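Local coordinates for holo-[acyl-carrier-protein] synthase (Thermotoga maritima, PDB 5XUM) that belongs to the 4'-phosphopantetheinyl transferase superfamily, as a holo-[acyl-carrier-protein] synthase whose assembly contains three copies of the chain, at residues V93-S96 with V102-V105; T66-L71 with P77-H82; E120-K125 with K150-S155; F127-R132 with W137-S142; V15-A20 with R30-R35. All coordinates share one frame; numbering follows the deposited sequence.

Contact 1: V93-S96 with V102-V105; sequences VSLS and VALV
Ser94 and Leu104 face each other as an antiparallel hydrogen-bonded pair, each amide serving the other's carbonyl: Ser94 N reaches Leu104 O at 2.9 Å, and Leu104 N reaches Ser94 O at 2.8 Å. Two residues on, Ser96 and Val102 repeat the reciprocal pair, with the shorter bond, 2.7 Å and nearly straight at 169°, running from Val102 N to Ser96 O. Weaker CA-H...O contacts fall on three of the same carbonyls; the closest brings Val93 CA to 3.2 Å from Leu104 O. The segments are the two arms of the beta hairpin formed by strands 90-97 and 100-108, within an antiparallel sheet whose strand 2-11 hydrogen-bonds to the other backbone edge of 102-105, Asp8 with Ala103 and Gly6 with Val105. Both serine hydroxyls look across to the second subunit: Ser94 OG is hydrogen-bonded to Ile7 N of that subunit, and Ser96 OG to its Val9 N and Asp8 OD2. Leu104, on this same face, packs on Leu104 of both the second and the third subunit. The reverse face is apolar. There Val93 and Val105 lie side by side, CG1 of Val93 being 3.9 Å from CG2 of Val105, while Leu95 swings CD1 to 4.1 Å from Ala103 CB, its CG anti to the backbone N (chi1 169°). Helix 38-56 covers this side through Ala47, Leu48 and Ala51.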
# COMPACT_ATOMS: atom_id res chain seq x y z
N VAL A 93 -1.73 -4.05 8.15
CA VAL A 93 -0.57 -4.90 8.37
C VAL A 93 -0.79 -6.32 7.85
O VAL A 93 -1.92 -6.81 7.81
CB VAL A 93 -0.11 -4.91 9.86
CG1 VAL A 93 0.08 -3.49 10.39
CG2 VAL A 93 -1.08 -5.68 10.74
N SER A 94 0.29 -6.95 7.43
CA SER A 94 0.26 -8.35 7.01
C SER A 94 1.59 -9.02 7.30
O SER A 94 2.64 -8.37 7.28
CB SER A 94 -0.08 -8.47 5.52
OG SER A 94 -0.36 -9.82 5.17
N LEU A 95 1.53 -10.32 7.59
CA LEU A 95 2.70 -11.11 7.90
C LEU A 95 2.59 -12.49 7.24
O LEU A 95 1.53 -13.12 7.27
CB LEU A 95 2.86 -11.27 9.42
CG LEU A 95 3.90 -12.28 9.93
CD1 LEU A 95 5.32 -11.76 9.75
CD2 LEU A 95 3.62 -12.63 11.38
N SER A 96 3.69 -12.93 6.65
CA SER A 96 3.80 -14.27 6.10
C SER A 96 5.17 -14.84 6.45
O SER A 96 6.14 -14.09 6.58
CB SER A 96 3.63 -14.23 4.58
OG SER A 96 3.58 -15.53 4.03
N VAL A 102 8.21 -12.38 6.12
CA VAL A 102 8.04 -11.08 5.46
C VAL A 102 6.86 -10.34 6.07
O VAL A 102 5.74 -10.86 6.12
CB VAL A 102 7.88 -11.21 3.92
CG1 VAL A 102 7.70 -9.83 3.27
CG2 VAL A 102 9.08 -11.91 3.30
N ALA A 103 7.12 -9.12 6.55
CA ALA A 103 6.08 -8.29 7.16
C ALA A 103 5.86 -7.01 6.37
O ALA A 103 6.80 -6.42 5.85
CB ALA A 103 6.44 -7.97 8.60
N LEU A 104 4.60 -6.61 6.30
CA LEU A 104 4.18 -5.42 5.57
C LEU A 104 3.36 -4.51 6.50
O LEU A 104 2.44 -4.98 7.17
CB LEU A 104 3.33 -5.82 4.36
CG LEU A 104 2.56 -4.73 3.60
CD1 LEU A 104 3.51 -3.87 2.79
CD2 LEU A 104 1.52 -5.36 2.69
N VAL A 105 3.71 -3.23 6.53
CA VAL A 105 2.94 -2.23 7.28
C VAL A 105 2.65 -1.04 6.37
O VAL A 105 3.57 -0.47 5.77
CB VAL A 105 3.66 -1.77 8.57
CG1 VAL A 105 2.91 -0.62 9.25
CG2 VAL A 105 3.82 -2.93 9.55

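Contact 2: T66-L71 with P77-H82; sequences TDVEFL and PVLCVH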
# COMPACT_ATOMS: atom_id res chain seq x y z
N THR A 66 9.08 -2.53 22.45
CA THR A 66 7.98 -2.83 23.38
C THR A 66 6.86 -1.77 23.34
O THR A 66 5.75 -2.03 23.81
CB THR A 66 8.48 -3.00 24.83
OG1 THR A 66 9.25 -1.85 25.22
CG2 THR A 66 9.34 -4.25 24.96
N ASP A 67 7.16 -0.60 22.78
CA ASP A 67 6.18 0.48 22.62
C ASP A 67 5.14 0.16 21.54
O ASP A 67 4.11 0.83 21.44
CB ASP A 67 6.88 1.80 22.28
CG ASP A 67 7.71 2.33 23.43
OD1 ASP A 67 7.35 2.09 24.60
OD2 ASP A 67 8.73 3.01 23.16
N VAL A 68 5.43 -0.85 20.73
CA VAL A 68 4.55 -1.26 19.64
C VAL A 68 4.23 -2.74 19.78
O VAL A 68 5.14 -3.58 19.79
CB VAL A 68 5.21 -1.01 18.26
CG1 VAL A 68 4.22 -1.28 17.14
CG2 VAL A 68 5.73 0.41 18.17
N GLU A 69 2.95 -3.07 19.88
CA GLU A 69 2.52 -4.45 20.00
C GLU A 69 1.70 -4.89 18.80
O GLU A 69 0.95 -4.10 18.23
CB GLU A 69 1.72 -4.68 21.28
CG GLU A 69 2.56 -4.81 22.53
CD GLU A 69 1.77 -5.34 23.71
OE1 GLU A 69 0.88 -4.63 24.20
OE2 GLU A 69 2.04 -6.49 24.13
N PHE A 70 1.87 -6.15 18.41
CA PHE A 70 1.03 -6.75 17.39
C PHE A 70 0.28 -7.93 17.98
O PHE A 70 0.84 -9.01 18.20
CB PHE A 70 1.86 -7.14 16.16
CG PHE A 70 2.39 -5.97 15.39
CD1 PHE A 70 1.67 -5.42 14.34
CD2 PHE A 70 3.61 -5.39 15.73
CE1 PHE A 70 2.16 -4.33 13.63
CE2 PHE A 70 4.10 -4.30 15.03
CZ PHE A 70 3.37 -3.77 13.98
N LEU A 71 -1.00 -7.68 18.26
CA LEU A 71 -1.88 -8.69 18.82
C LEU A 71 -2.62 -9.39 17.69
O LEU A 71 -2.24 -9.25 16.52
CB LEU A 71 -2.86 -8.05 19.82
CG LEU A 71 -2.24 -7.15 20.89
CD1 LEU A 71 -3.31 -6.51 21.76
CD2 LEU A 71 -1.23 -7.91 21.75
N PRO A 77 -2.79 -10.05 12.40
CA PRO A 77 -2.12 -9.16 13.35
C PRO A 77 -2.81 -7.80 13.41
O PRO A 77 -3.29 -7.31 12.39
CB PRO A 77 -0.71 -9.01 12.78
CG PRO A 77 -0.52 -10.20 11.90
CD PRO A 77 -1.88 -10.48 11.33
N VAL A 78 -2.86 -7.21 14.61
CA VAL A 78 -3.45 -5.88 14.80
C VAL A 78 -2.48 -5.00 15.60
O VAL A 78 -1.94 -5.43 16.62
CB VAL A 78 -4.82 -5.94 15.52
CG1 VAL A 78 -5.45 -4.56 15.60
CG2 VAL A 78 -5.77 -6.90 14.80
N LEU A 79 -2.28 -3.77 15.13
CA LEU A 79 -1.38 -2.83 15.78
C LEU A 79 -1.95 -2.30 17.10
O LEU A 79 -3.11 -1.88 17.16
CB LEU A 79 -1.04 -1.65 14.85
CG LEU A 79 -0.11 -0.57 15.40
CD1 LEU A 79 1.34 -1.03 15.30
CD2 LEU A 79 -0.29 0.76 14.70
N CYS A 80 -1.13 -2.34 18.14
CA CYS A 80 -1.43 -1.73 19.42
C CYS A 80 -0.29 -0.80 19.81
O CYS A 80 0.85 -1.24 19.97
CB CYS A 80 -1.67 -2.78 20.51
SG CYS A 80 -2.04 -2.10 22.15
N VAL A 81 -0.60 0.49 19.96
CA VAL A 81 0.41 1.49 20.31
C VAL A 81 0.34 1.84 21.80
O VAL A 81 -0.74 1.90 22.39
CB VAL A 81 0.30 2.76 19.43
CG1 VAL A 81 0.58 2.42 17.97
CG2 VAL A 81 -1.06 3.43 19.57
N HIS A 82 1.51 2.05 22.40
CA HIS A 82 1.61 2.47 23.80
C HIS A 82 2.24 3.82 23.90
O HIS A 82 2.57 4.30 24.98
CB HIS A 82 2.40 1.45 24.61
CG HIS A 82 1.72 0.10 24.72
ND1 HIS A 82 0.81 -0.18 25.67
CD2 HIS A 82 1.85 -1.05 23.95
CE1 HIS A 82 0.38 -1.45 25.52
NE2 HIS A 82 1.02 -1.98 24.46
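Glu69 and His82 reach over the strands to form a His-carboxylate hydrogen bond, NE2 of His82 donating to OE1 of Glu69 at 2.7 Å. The oxygen is met on its anti side, 29° out of the carboxylate plane, yet it lies close to the plane of the imidazole; the two flat groups are turned 42° against each other. On the other face, Leu79 CD1 touches both Val68 CG1, at 3.4 Å, tighter than usual for two carbons, and Phe70 CZ, at 3.7 Å. Leu79 CG stands opposite the backbone N, which sends this methyl across to the facing strand. The frame that holds these groups is the beta hairpin of strands 68-73 and 76-81, with Glu69 and Cys80 exchanging two backbone bonds, the shorter being Cys80 N to Glu69 O at 2.7 Å. Toward the turn, Val78 N approaches Leu71 O at 2.9 Å from well above the carbonyl plane, 50° out of it. At the far end, His82 N donates to Asp67 O at 3.0 Å, tying down the backbone from which the imidazole extends. Further out, Glu69 OE2 accepts from Glu28 N, so both carboxylate oxygens are engaged. Phe52 of helix 38-56 lies against both Val68 and Leu79, and Leu166 from the neighbouring strand 166-167 packs on Leu71, Val78 and Cys80.

Contact 3: E120-K125 with K150-S155; sequences ESFLRK and KLLESS
Phe122 presents one face of its ring to Ser155, whose OG stands 3.6 Å above the plane, displaced toward the rim. The serine methylene shares this position: Ser155 CB is also 3.6 Å from Phe122 CE1, so the residue lies over the CE1 side of the ring as a small lid. Phe122 CG and Ser155 OG both stand anti to their own backbone N (chi1 175° and 176°), and each CB is directed at the opposing segment. Leu152 comes in from another direction, bringing CD2 to the ring edge near its plane, 4.3 Å from Phe122 CE2. The same methyl meets CD2 of Leu123 at 4.1 Å, the two leucine side chains crossing at about a right angle. Because Leu123 CD2 also lies in plane at the edge of Phe122, the ring and the two leucines form one small apolar cluster. Across the segments the contact is mainly van der Waals packing, with the serine hydroxyl over the ring. On its own helix, Phe122 additionally forms a cation-pi pair with Arg126. Away from the interface Arg124 grips Glu120 side-on, NE and NH1 both converging on OE1, with NE at 3.1 Å. Leu123 and Leu152 also rest on Val116 of strand 114-117, giving a layered alpha+beta arrangement in which helices 120-126 and 145-154 meet over one face of an antiparallel sheet.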
# COMPACT_ATOMS: atom_id res chain seq x y z
N GLU A 120 -22.14 16.97 23.06
CA GLU A 120 -22.13 17.47 21.68
C GLU A 120 -21.52 18.86 21.57
O GLU A 120 -20.69 19.11 20.69
CB GLU A 120 -23.55 17.46 21.11
CG GLU A 120 -23.64 17.80 19.63
CD GLU A 120 -25.07 17.81 19.10
OE1 GLU A 120 -25.31 18.50 18.08
OE2 GLU A 120 -25.94 17.14 19.68
N SER A 121 -21.92 19.76 22.47
CA SER A 121 -21.44 21.14 22.49
C SER A 121 -19.93 21.23 22.77
O SER A 121 -19.23 22.01 22.13
CB SER A 121 -22.22 21.96 23.51
OG SER A 121 -21.84 23.33 23.47
N PHE A 122 -19.46 20.42 23.72
CA PHE A 122 -18.03 20.33 24.04
C PHE A 122 -17.19 19.97 22.82
O PHE A 122 -16.13 20.55 22.59
CB PHE A 122 -17.81 19.31 25.17
CG PHE A 122 -16.36 19.06 25.50
CD1 PHE A 122 -15.72 19.78 26.51
CD2 PHE A 122 -15.63 18.09 24.81
CE1 PHE A 122 -14.39 19.54 26.82
CE2 PHE A 122 -14.29 17.85 25.11
CZ PHE A 122 -13.67 18.58 26.12
N LEU A 123 -17.68 19.00 22.05
CA LEU A 123 -16.95 18.47 20.90
C LEU A 123 -16.95 19.41 19.70
O LEU A 123 -15.94 19.55 19.02
CB LEU A 123 -17.48 17.09 20.49
CG LEU A 123 -17.39 15.95 21.52
CD1 LEU A 123 -18.16 14.73 21.03
CD2 LEU A 123 -15.95 15.58 21.85
N ARG A 124 -18.09 20.07 19.45
CA ARG A 124 -18.24 20.98 18.31
C ARG A 124 -17.41 22.25 18.42
O ARG A 124 -17.07 22.87 17.41
CB ARG A 124 -19.71 21.32 18.07
CG ARG A 124 -20.53 20.16 17.53
CD ARG A 124 -21.88 20.62 16.98
NE ARG A 124 -22.76 19.48 16.72
CZ ARG A 124 -22.79 18.78 15.59
NH1 ARG A 124 -23.64 17.77 15.46
NH2 ARG A 124 -21.98 19.08 14.58
N LYS A 125 -17.09 22.65 19.66
CA LYS A 125 -16.21 23.79 19.92
C LYS A 125 -14.78 23.48 19.50
O LYS A 125 -14.04 24.36 19.06
CB LYS A 125 -16.21 24.15 21.40
CG LYS A 125 -17.50 24.78 21.92
CD LYS A 125 -17.43 24.90 23.44
CE LYS A 125 -18.81 25.11 24.04
NZ LYS A 125 -18.74 25.19 25.53
N LYS A 150 -6.01 11.95 26.52
CA LYS A 150 -5.74 12.76 27.71
C LYS A 150 -6.61 14.02 27.75
O LYS A 150 -7.04 14.45 28.82
CB LYS A 150 -4.25 13.13 27.76
CG LYS A 150 -3.78 13.71 29.08
CD LYS A 150 -2.37 14.27 28.95
CE LYS A 150 -1.92 14.95 30.24
NZ LYS A 150 -0.60 15.63 30.07
N LEU A 151 -6.87 14.59 26.58
CA LEU A 151 -7.71 15.78 26.45
C LEU A 151 -9.17 15.47 26.79
O LEU A 151 -9.84 16.27 27.45
CB LEU A 151 -7.59 16.38 25.04
CG LEU A 151 -8.31 17.69 24.69
CD1 LEU A 151 -7.49 18.49 23.68
CD2 LEU A 151 -9.71 17.45 24.15
N LEU A 152 -9.65 14.32 26.33
CA LEU A 152 -11.05 13.94 26.51
C LEU A 152 -11.37 13.46 27.92
O LEU A 152 -12.43 13.79 28.47
CB LEU A 152 -11.46 12.86 25.49
CG LEU A 152 -11.41 13.22 24.00
CD1 LEU A 152 -11.46 11.95 23.17
CD2 LEU A 152 -12.53 14.18 23.60
N GLU A 153 -10.46 12.69 28.51
CA GLU A 153 -10.64 12.14 29.86
C GLU A 153 -10.58 13.21 30.95
O GLU A 153 -11.05 12.99 32.07
CB GLU A 153 -9.63 11.03 30.14
CG GLU A 153 -9.93 9.72 29.42
CD GLU A 153 -8.87 8.65 29.65
OE1 GLU A 153 -7.72 8.99 30.01
OE2 GLU A 153 -9.19 7.46 29.47
N SER A 154 -10.00 14.36 30.62
CA SER A 154 -9.99 15.53 31.50
C SER A 154 -11.40 16.07 31.71
O SER A 154 -11.74 16.56 32.79
CB SER A 154 -9.09 16.63 30.93
OG SER A 154 -7.74 16.20 30.85
N SER A 155 -12.21 15.99 30.66
CA SER A 155 -13.63 16.32 30.72
C SER A 155 -14.44 15.04 30.94
O SER A 155 -13.89 14.01 31.35
CB SER A 155 -14.06 17.01 29.42
OG SER A 155 -15.45 17.27 29.41

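Contact 4: F127-R132 with W137-S142; sequences FEVLER and WEIETS
Trp137 carries the side chain of Arg132 over one face of its indole: CD of Arg132 sits 3.7 Å from the centroid of the six-membered ring, only 8° off the normal. The guanidinium continues over the pyrrole half as a cation-pi partner, with Arg132 CZ 4.5 Å from the centroid of the five-membered ring of Trp137 and its plane inclined 64° to the ring. A bend in the arginine chain (chi2 71°) folds it back over the indole. Leu123 and Arg124 of helix 120-126 lie on the opposite side of the indole plane, and Val129 CG1 touches CE3 of Trp137 at 3.7 Å. At the other end Phe127 receives CD1 of Ile139 over one face, a CH-pi contact of 4.0 Å to the centroid, while Thr141 CB comes to 3.8 Å from Phe127 CD1. Between the aromatics runs the hairpin of strands 128-132 and 137-140, interrupted by a classic beta bulge: Leu130 and Glu131 both face Glu138, which takes Leu130 N on its O and gives its N to Glu131 O at 2.8 Å. One water bridges Glu128 N and Glu140 O. Arg132 NH2 has its salt bridge with Glu117, which probably fixes the guanidinium over the indole. Across the bulge, OE1 of Glu131 and OE2 of Glu138 are 4.4 Å apart, a proximity that may raise their proton affinity, although Glu138 OE1 also accepts from Asp113 N.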
# COMPACT_ATOMS: atom_id res chain seq x y z
N PHE A 127 -13.72 20.25 17.72
CA PHE A 127 -13.54 19.38 16.56
C PHE A 127 -14.63 19.55 15.51
O PHE A 127 -15.74 20.00 15.80
CB PHE A 127 -13.50 17.91 16.98
CG PHE A 127 -12.52 17.62 18.08
CD1 PHE A 127 -11.15 17.67 17.83
CD2 PHE A 127 -12.96 17.29 19.35
CE1 PHE A 127 -10.24 17.40 18.85
CE2 PHE A 127 -12.06 17.02 20.37
CZ PHE A 127 -10.70 17.08 20.11
N GLU A 128 -14.28 19.18 14.28
CA GLU A 128 -15.23 19.01 13.20
C GLU A 128 -15.99 17.71 13.43
O GLU A 128 -15.41 16.62 13.32
CB GLU A 128 -14.49 18.98 11.85
CG GLU A 128 -15.38 18.88 10.62
CD GLU A 128 -14.59 18.75 9.33
OE1 GLU A 128 -15.21 18.75 8.25
OE2 GLU A 128 -13.34 18.64 9.38
N VAL A 129 -17.26 17.82 13.79
CA VAL A 129 -18.12 16.66 14.07
C VAL A 129 -18.84 16.25 12.79
O VAL A 129 -19.45 17.08 12.12
CB VAL A 129 -19.12 16.95 15.21
CG1 VAL A 129 -20.10 15.80 15.39
CG2 VAL A 129 -18.38 17.22 16.51
N LEU A 130 -18.77 14.96 12.46
CA LEU A 130 -19.26 14.45 11.18
C LEU A 130 -20.58 13.69 11.27
O LEU A 130 -21.55 14.04 10.59
CB LEU A 130 -18.19 13.58 10.50
CG LEU A 130 -16.89 14.26 10.06
CD1 LEU A 130 -15.80 13.22 9.83
CD2 LEU A 130 -17.10 15.12 8.81
N GLU A 131 -20.62 12.65 12.10
CA GLU A 131 -21.80 11.78 12.22
C GLU A 131 -22.02 11.28 13.64
O GLU A 131 -21.09 11.25 14.45
CB GLU A 131 -21.69 10.59 11.26
CG GLU A 131 -22.22 10.84 9.86
CD GLU A 131 -22.21 9.60 8.99
OE1 GLU A 131 -22.43 8.49 9.51
OE2 GLU A 131 -21.99 9.74 7.76
N ARG A 132 -23.26 10.88 13.92
CA ARG A 132 -23.62 10.25 15.19
C ARG A 132 -23.98 8.78 14.96
O ARG A 132 -24.71 8.45 14.03
CB ARG A 132 -24.80 11.00 15.84
CG ARG A 132 -25.39 10.35 17.09
CD ARG A 132 -24.46 10.44 18.29
NE ARG A 132 -24.82 9.47 19.32
CZ ARG A 132 -24.15 9.29 20.46
NH1 ARG A 132 -24.56 8.37 21.33
NH2 ARG A 132 -23.08 10.02 20.75
N TRP A 137 -19.87 9.86 18.77
CA TRP A 137 -19.70 10.88 17.74
C TRP A 137 -18.47 10.61 16.91
O TRP A 137 -17.40 10.30 17.44
CB TRP A 137 -19.58 12.26 18.38
CG TRP A 137 -20.82 12.70 19.12
CD1 TRP A 137 -21.07 12.62 20.49
CD2 TRP A 137 -22.03 13.32 18.56
NE1 TRP A 137 -22.31 13.12 20.80
CE2 TRP A 137 -22.93 13.56 19.68
CE3 TRP A 137 -22.43 13.68 17.27
CZ2 TRP A 137 -24.18 14.14 19.51
CZ3 TRP A 137 -23.70 14.26 17.11
CH2 TRP A 137 -24.55 14.48 18.21
N GLU A 138 -18.62 10.72 15.59
CA GLU A 138 -17.49 10.62 14.68
C GLU A 138 -16.91 12.01 14.45
O GLU A 138 -17.62 12.93 14.03
CB GLU A 138 -17.88 9.97 13.35
CG GLU A 138 -16.69 9.64 12.45
CD GLU A 138 -17.09 9.18 11.05
OE1 GLU A 138 -16.18 9.03 10.21
OE2 GLU A 138 -18.29 8.96 10.79
N ILE A 139 -15.62 12.17 14.74
CA ILE A 139 -14.94 13.45 14.59
C ILE A 139 -13.75 13.34 13.63
O ILE A 139 -13.21 12.25 13.42
CB ILE A 139 -14.47 14.03 15.95
CG1 ILE A 139 -13.46 13.09 16.63
CG2 ILE A 139 -15.66 14.33 16.86
CD1 ILE A 139 -12.61 13.76 17.70
N GLU A 140 -13.36 14.47 13.05
CA GLU A 140 -12.09 14.57 12.34
C GLU A 140 -11.11 15.33 13.22
O GLU A 140 -11.40 16.43 13.68
CB GLU A 140 -12.26 15.25 10.97
CG GLU A 140 -10.97 15.73 10.31
CD GLU A 140 -9.93 14.64 10.08
OE1 GLU A 140 -10.24 13.44 10.19
OE2 GLU A 140 -8.77 15.00 9.77
N THR A 141 -9.95 14.72 13.46
CA THR A 141 -8.87 15.36 14.19
C THR A 141 -7.51 14.81 13.76
O THR A 141 -7.40 13.65 13.35
CB THR A 141 -9.04 15.25 15.73
OG1 THR A 141 -7.92 15.87 16.38
CG2 THR A 141 -9.13 13.79 16.19
N SER A 142 -6.49 15.66 13.84
CA SER A 142 -5.11 15.27 13.55
C SER A 142 -4.33 15.05 14.85
O SER A 142 -3.11 14.90 14.83
CB SER A 142 -4.42 16.32 12.68
OG SER A 142 -5.05 16.42 11.42
O HOH W 1 -11.23 19.19 13.74

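Contact 5: V15-A20 with R30-R35; sequences VPEKFA and RLFLTR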
# COMPACT_ATOMS: atom_id res chain seq x y z
N VAL A 15 16.87 -16.11 14.05
CA VAL A 15 16.29 -15.29 15.12
C VAL A 15 16.25 -16.10 16.43
O VAL A 15 15.59 -17.14 16.49
CB VAL A 15 14.87 -14.79 14.77
CG1 VAL A 15 14.27 -13.98 15.92
CG2 VAL A 15 14.88 -13.95 13.50
N PRO A 16 16.96 -15.63 17.47
CA PRO A 16 16.97 -16.33 18.75
C PRO A 16 15.67 -16.14 19.52
O PRO A 16 15.09 -15.05 19.51
CB PRO A 16 18.13 -15.67 19.52
CG PRO A 16 18.90 -14.89 18.50
CD PRO A 16 17.89 -14.48 17.47
N GLU A 17 15.22 -17.21 20.18
CA GLU A 17 14.01 -17.19 21.00
C GLU A 17 14.19 -16.31 22.24
O GLU A 17 13.21 -15.80 22.80
CB GLU A 17 13.64 -18.62 21.41
CG GLU A 17 12.18 -18.83 21.80
CD GLU A 17 11.84 -20.28 22.08
OE1 GLU A 17 11.13 -20.55 23.07
OE2 GLU A 17 12.28 -21.17 21.31
N LYS A 18 15.45 -16.12 22.65
CA LYS A 18 15.81 -15.28 23.80
C LYS A 18 15.52 -13.79 23.58
O LYS A 18 15.52 -13.01 24.54
CB LYS A 18 17.28 -15.48 24.16
CG LYS A 18 17.61 -16.84 24.77
CD LYS A 18 19.11 -17.02 24.92
CE LYS A 18 19.45 -18.39 25.50
NZ LYS A 18 20.92 -18.58 25.66
N PHE A 19 15.26 -13.41 22.33
CA PHE A 19 14.91 -12.03 21.98
C PHE A 19 13.51 -11.64 22.46
O PHE A 19 13.19 -10.45 22.53
CB PHE A 19 15.03 -11.81 20.47
CG PHE A 19 16.43 -11.52 19.99
CD1 PHE A 19 16.65 -11.10 18.68
CD2 PHE A 19 17.53 -11.67 20.84
CE1 PHE A 19 17.93 -10.83 18.23
CE2 PHE A 19 18.81 -11.40 20.39
CZ PHE A 19 19.01 -10.98 19.08
N ALA A 20 12.70 -12.64 22.80
CA ALA A 20 11.34 -12.45 23.31
C ALA A 20 11.27 -11.46 24.47
O ALA A 20 10.35 -10.64 24.54
CB ALA A 20 10.74 -13.78 23.72
N ARG A 30 1.73 -12.90 26.65
CA ARG A 30 0.58 -13.76 26.91
C ARG A 30 0.17 -14.55 25.66
O ARG A 30 -0.23 -15.71 25.76
CB ARG A 30 -0.60 -12.94 27.44
CG ARG A 30 -0.54 -12.63 28.92
CD ARG A 30 -1.70 -11.75 29.35
NE ARG A 30 -1.45 -10.34 29.07
CZ ARG A 30 -2.38 -9.38 29.09
NH1 ARG A 30 -3.65 -9.68 29.38
NH2 ARG A 30 -2.05 -8.13 28.82
N LEU A 31 0.27 -13.90 24.51
CA LEU A 31 -0.02 -14.54 23.22
C LEU A 31 1.09 -15.52 22.84
O LEU A 31 0.82 -16.58 22.27
CB LEU A 31 -0.20 -13.47 22.13
CG LEU A 31 -0.70 -13.87 20.74
CD1 LEU A 31 -2.12 -14.44 20.78
CD2 LEU A 31 -0.64 -12.67 19.81
N PHE A 32 2.33 -15.17 23.19
CA PHE A 32 3.51 -16.01 22.95
C PHE A 32 3.44 -17.37 23.66
O PHE A 32 3.86 -18.38 23.10
CB PHE A 32 4.78 -15.24 23.36
CG PHE A 32 6.06 -15.99 23.15
CD1 PHE A 32 6.35 -16.60 21.93
CD2 PHE A 32 7.01 -16.06 24.17
CE1 PHE A 32 7.55 -17.28 21.74
CE2 PHE A 32 8.21 -16.74 23.99
CZ PHE A 32 8.47 -17.35 22.77
N LEU A 33 2.91 -17.38 24.88
CA LEU A 33 2.75 -18.61 25.67
C LEU A 33 1.77 -19.59 25.03
O LEU A 33 1.92 -20.80 25.17
CB LEU A 33 2.32 -18.29 27.10
CG LEU A 33 3.30 -17.54 28.02
CD1 LEU A 33 2.58 -17.01 29.26
CD2 LEU A 33 4.49 -18.40 28.42
N THR A 34 0.77 -19.05 24.33
CA THR A 34 -0.24 -19.85 23.64
C THR A 34 0.31 -20.51 22.38
O THR A 34 -0.17 -21.56 21.95
CB THR A 34 -1.46 -18.99 23.25
OG1 THR A 34 -1.73 -18.03 24.28
CG2 THR A 34 -2.71 -19.85 23.03
N ARG A 35 1.34 -19.90 21.79
CA ARG A 35 1.86 -20.31 20.49
C ARG A 35 2.66 -21.61 20.50
O ARG A 35 3.53 -21.81 21.35
CB ARG A 35 2.68 -19.19 19.85
CG ARG A 35 1.84 -18.05 19.30
CD ARG A 35 1.03 -18.51 18.09
NE ARG A 35 -0.33 -17.98 18.12
CZ ARG A 35 -0.76 -16.96 17.39
NH1 ARG A 35 -2.02 -16.57 17.50
NH2 ARG A 35 0.05 -16.34 16.54
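Phe32 projects from helix 26-34 toward Ala20 and Glu17, joining that helix to the 3-10 turn 17-19 and the start of helix 20-23, all part of the helical region between strand 2-11 and the long helix 38-56. The aromatic side chain has CG opposite its backbone N (chi1 -180°), which drives the ring straight out from the helix and lets only its far end touch. CE2 of Phe32 lies 3.9 Å from Ala20 CB, a methyl that approaches obliquely to the ring. Glu17 comes to the ring edge near its plane, CG being 4.1 Å from Phe32 CZ. Its chain starts beside the backbone carbonyl (chi1 -158°) and runs on extended, so the aliphatic part passes the phenyl tip and the carboxylate is carried beyond it, its plane almost perpendicular to the ring at 85°. That carboxylate has its strongest partner outside, since OE1 forms a salt bridge with NE of Arg38. The same arginine makes a cation-pi pair with Phe32 and thereby joins the acid and the ring that meet here. Ile42, from helix 38-56, touches both Ala20 and Phe32 and backs their contact. The 3-10 turn brings Glu17 and Ala20 to the same side: Ala20 N bonds to Glu17 O at 3.2 Å, and Phe19 N to Pro16 O at 3.3 Å. Phe19 folds back on Pro16, just ahead of the turn: Pro16 CD stands 3.7 Å above one face of the Phe19 ring, toward the rim.

Contacts 3 and 4 lie on the other side of the chain's centre from contact 1; the centres of contacts 1 and 3 are about 36 Å apart. Contacts 1 and 2 touch: Val93 CG2 lies 3.2 Å from Pro77 O, and Val93 CG1 packs on Phe70 CE1. Contact 5 touches contact 2 more lightly, through Leu31 CD2 at 4.3 Å from Phe70 O. Contact 4 is nested inside the loop closed by contact 3, and Leu123 CD1 meets Trp137 CD1 at 3.6 Å. A glycerol, probably from the crystallisation liquor, comes about 3 Å (nearest atoms) from the Ser96 side chain of contact 1 and bonds it weakly, where the second subunit also bonds.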